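Thiol peroxidase (Mycobacterium tuberculosis, PDB 1XVQ) probably reduces hydrogen peroxide and organic hydroperoxides to water and alcohols at the expense of thioredoxin, protecting the mycobacterium against oxidative stress. Local coordinates at residues K83-A88 / S105-S110. Sequence-based numbering, arbitrary orientation.
Sequences KDLPFA and SAFRDS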
ATOM      1  N   LYS A  83      -2.220  -1.433  -8.569  1.00  9.05           N
ATOM      2  CA  LYS A  83      -2.512  -0.928  -9.900  1.00  9.73           C
ATOM      3  C   LYS A  83      -3.604  -1.744 -10.587  1.00 13.13           C
ATOM      4  O   LYS A  83      -3.953  -1.461 -11.715  1.00 12.36           O
ATOM      5  CB  LYS A  83      -1.239  -0.909 -10.752  1.00 12.19           C
ATOM      6  CG  LYS A  83      -0.344   0.273 -10.426  1.00 11.12           C
ATOM      7  CD  LYS A  83      -0.865   1.544 -11.096  1.00 12.67           C
ATOM      8  CE  LYS A  83       0.103   2.732 -10.871  1.00 11.93           C
ATOM      9  NZ  LYS A  83      -0.383   3.947 -11.668  1.00 11.68           N
ATOM     10  N   ASP A  84      -4.150  -2.751  -9.910  1.00 10.47           N
ATOM     11  CA  ASP A  84      -5.250  -3.504 -10.506  1.00 10.57           C
ATOM     12  C   ASP A  84      -6.426  -2.549 -10.696  1.00 12.64           C
ATOM     13  O   ASP A  84      -6.599  -1.607  -9.916  1.00 13.69           O
ATOM     14  CB  ASP A  84      -5.739  -4.629  -9.582  1.00  9.45           C
ATOM     15  CG  ASP A  84      -4.663  -5.617  -9.211  1.00 10.25           C
ATOM     16  OD1 ASP A  84      -4.222  -5.619  -8.038  1.00 15.29           O
ATOM     17  OD2 ASP A  84      -4.267  -6.427 -10.071  1.00 14.28           O
ATOM     18  N   LEU A  85      -7.243  -2.786 -11.719  1.00 11.30           N
ATOM     19  CA  LEU A  85      -8.404  -1.933 -11.928  1.00 10.85           C
ATOM     20  C   LEU A  85      -9.384  -2.268 -10.802  1.00 14.32           C
ATOM     21  O   LEU A  85      -9.317  -3.360 -10.219  1.00 14.40           O
ATOM     22  CB  LEU A  85      -9.080  -2.228 -13.274  1.00 15.47           C
ATOM     23  CG  LEU A  85      -8.294  -1.865 -14.535  1.00 13.85           C
ATOM     24  CD1 LEU A  85      -9.221  -1.953 -15.749  1.00 15.43           C
ATOM     25  CD2 LEU A  85      -7.719  -0.473 -14.406  1.00 13.87           C
ATOM     26  N   PRO A  86     -10.309  -1.341 -10.498  1.00 14.06           N
ATOM     27  CA  PRO A  86     -11.292  -1.565  -9.433  1.00 19.99           C
ATOM     28  C   PRO A  86     -12.043  -2.884  -9.613  1.00 22.50           C
ATOM     29  O   PRO A  86     -12.304  -3.606  -8.636  1.00 21.36           O
ATOM     30  CB  PRO A  86     -12.214  -0.363  -9.561  1.00 17.39           C
ATOM     31  CG  PRO A  86     -11.307   0.716  -9.984  1.00 17.45           C
ATOM     32  CD  PRO A  86     -10.435   0.025 -11.035  1.00 14.44           C
ATOM     33  N   PHE A  87     -12.365  -3.197 -10.866  1.00 23.38           N
ATOM     34  CA  PHE A  87     -13.104  -4.410 -11.192  1.00 25.09           C
ATOM     35  C   PHE A  87     -12.435  -5.667 -10.649  1.00 23.63           C
ATOM     36  O   PHE A  87     -13.114  -6.582 -10.192  1.00 26.59           O
ATOM     37  CB  PHE A  87     -13.278  -4.551 -12.717  1.00 23.07           C
ATOM     38  CG  PHE A  87     -13.598  -3.267 -13.419  1.00 23.88           C
ATOM     39  CD1 PHE A  87     -14.714  -2.513 -13.058  1.00 25.28           C
ATOM     40  CD2 PHE A  87     -12.754  -2.785 -14.427  1.00 21.62           C
ATOM     41  CE1 PHE A  87     -14.989  -1.293 -13.681  1.00 25.01           C
ATOM     42  CE2 PHE A  87     -13.023  -1.569 -15.052  1.00 19.33           C
ATOM     43  CZ  PHE A  87     -14.136  -0.819 -14.684  1.00 23.67           C
ATOM     44  N   ALA A  88     -11.110  -5.711 -10.687  1.00 19.64           N
ATOM     45  CA  ALA A  88     -10.374  -6.883 -10.232  1.00 20.13           C
ATOM     46  C   ALA A  88     -10.007  -6.907  -8.757  1.00 24.26           C
ATOM     47  O   ALA A  88      -9.501  -7.922  -8.271  1.00 23.53           O
ATOM     48  CB  ALA A  88      -9.120  -7.022 -11.038  1.00 19.59           C
ATOM     49  N   SER A 105      -7.613   1.507  -6.082  1.00 12.15           N
ATOM     50  CA  SER A 105      -6.790   1.350  -7.279  1.00 11.13           C
ATOM     51  C   SER A 105      -6.076   2.642  -7.680  1.00  8.73           C
ATOM     52  O   SER A 105      -6.676   3.716  -7.688  1.00 11.33           O
ATOM     53  CB  SER A 105      -7.689   0.879  -8.429  1.00 11.39           C
ATOM     54  OG  SER A 105      -7.002   0.931  -9.669  1.00 11.37           O
ATOM     55  N   ALA A 106      -4.794   2.515  -8.040  1.00  9.93           N
ATOM     56  CA  ALA A 106      -3.975   3.646  -8.481  1.00  7.29           C
ATOM     57  C   ALA A 106      -3.878   3.697 -10.013  1.00  8.91           C
ATOM     58  O   ALA A 106      -2.983   4.352 -10.531  1.00  9.69           O
ATOM     59  CB  ALA A 106      -2.534   3.506  -7.909  1.00 11.82           C
ATOM     60  N   PHE A 107      -4.790   3.036 -10.725  1.00  8.71           N
ATOM     61  CA  PHE A 107      -4.666   2.964 -12.179  1.00  8.56           C
ATOM     62  C   PHE A 107      -4.676   4.297 -12.920  1.00  8.83           C
ATOM     63  O   PHE A 107      -4.069   4.410 -13.984  1.00  9.66           O
ATOM     64  CB  PHE A 107      -5.714   1.992 -12.756  1.00  8.91           C
ATOM     65  CG  PHE A 107      -7.020   2.636 -13.148  1.00 10.53           C
ATOM     66  CD1 PHE A 107      -7.215   3.096 -14.446  1.00 10.93           C
ATOM     67  CD2 PHE A 107      -8.055   2.741 -12.225  1.00 12.22           C
ATOM     68  CE1 PHE A 107      -8.442   3.654 -14.833  1.00 10.46           C
ATOM     69  CE2 PHE A 107      -9.294   3.294 -12.602  1.00 16.09           C
ATOM     70  CZ  PHE A 107      -9.479   3.745 -13.909  1.00 14.72           C
ATOM     71  N   ARG A 108      -5.325   5.323 -12.347  1.00  8.79           N
ATOM     72  CA  ARG A 108      -5.354   6.616 -13.025  1.00  8.45           C
ATOM     73  C   ARG A 108      -4.954   7.822 -12.177  1.00  9.47           C
ATOM     74  O   ARG A 108      -5.403   8.939 -12.415  1.00 12.30           O
ATOM     75  CB  ARG A 108      -6.739   6.829 -13.686  1.00  9.78           C
ATOM     76  CG  ARG A 108      -7.901   6.885 -12.693  1.00  8.33           C
ATOM     77  CD  ARG A 108      -9.219   7.220 -13.419  1.00 12.78           C
ATOM     78  NE  ARG A 108     -10.369   7.171 -12.512  1.00 14.87           N
ATOM     79  CZ  ARG A 108     -11.609   6.840 -12.879  1.00 18.29           C
ATOM     80  NH1 ARG A 108     -11.873   6.518 -14.141  1.00 12.12           N
ATOM     81  NH2 ARG A 108     -12.589   6.859 -11.985  1.00 19.21           N
ATOM     82  N   ASP A 109      -4.053   7.617 -11.217  1.00  8.85           N
ATOM     83  CA  ASP A 109      -3.609   8.723 -10.405  1.00  9.01           C
ATOM     84  C   ASP A 109      -2.134   8.527 -10.109  1.00 11.05           C
ATOM     85  O   ASP A 109      -1.543   7.478 -10.442  1.00 10.91           O
ATOM     86  CB  ASP A 109      -4.436   8.854  -9.111  1.00  9.15           C
ATOM     87  CG  ASP A 109      -4.193   7.719  -8.155  1.00 11.27           C
ATOM     88  OD1 ASP A 109      -4.858   6.672  -8.272  1.00 11.91           O
ATOM     89  OD2 ASP A 109      -3.308   7.889  -7.300  1.00 11.41           O
ATOM     90  N   SER A 110      -1.552   9.545  -9.484  1.00 10.08           N
ATOM     91  CA  SER A 110      -0.122   9.588  -9.209  1.00 11.07           C
ATOM     92  C   SER A 110       0.383   8.957  -7.925  1.00  7.82           C
ATOM     93  O   SER A 110       1.561   9.077  -7.604  1.00 10.65           O
ATOM     94  CB  SER A 110       0.328  11.060  -9.275  1.00  9.90           C
ATOM     95  OG  SER A 110      -0.333  11.798  -8.258  1.00 14.05           O
TER
HETATM   96  O   HOH W   1       0.638   5.869  -9.754  1.00 10.78           O
HETATM   97  O   HOH W   2      -1.582   3.054 -14.149  1.00 15.71           O
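Lys83 runs its chain alongside Ala106, CE 4.0 Å from Ala106 CB; the bend at chi2 (-79°), followed by an extended end, brings NZ to Ala106 O at 2.9 Å. The ammonium group sits above that carbonyl plane, 40° out of it, rather than on a lone pair. Two waters take further N-H groups of NZ and donate onward to Phe107 O and Asp109 O, so one ammonium serves three loop carbonyls. At Asp84 the backbone makes the contact: its O accepts from Ser105 OG at 2.6 Å, while its carboxylate is hydrogen-bonded to Ser82, Ser54 and Val55 N. The same hydroxyl oxygen receives Phe107 N at 3.2 Å (N-H...O angle 159°), closing an ST turn. Leu85 follows, laying CD2 over one face of the Phe107 ring, 3.8 Å from its centroid, in a CH-pi contact; Arg108 CG lies over the opposite face. Pro86, in the short helix 86-89, brings CD to 3.8 Å from Phe107 CE2. The contact thus ties the region of that helix to the loop preceding helix 111-114. Its polar part satisfies backbone carbonyls with a lysine ammonium and a serine hydroxyl, and the ammonium probably polarises the carbonyl it meets directly.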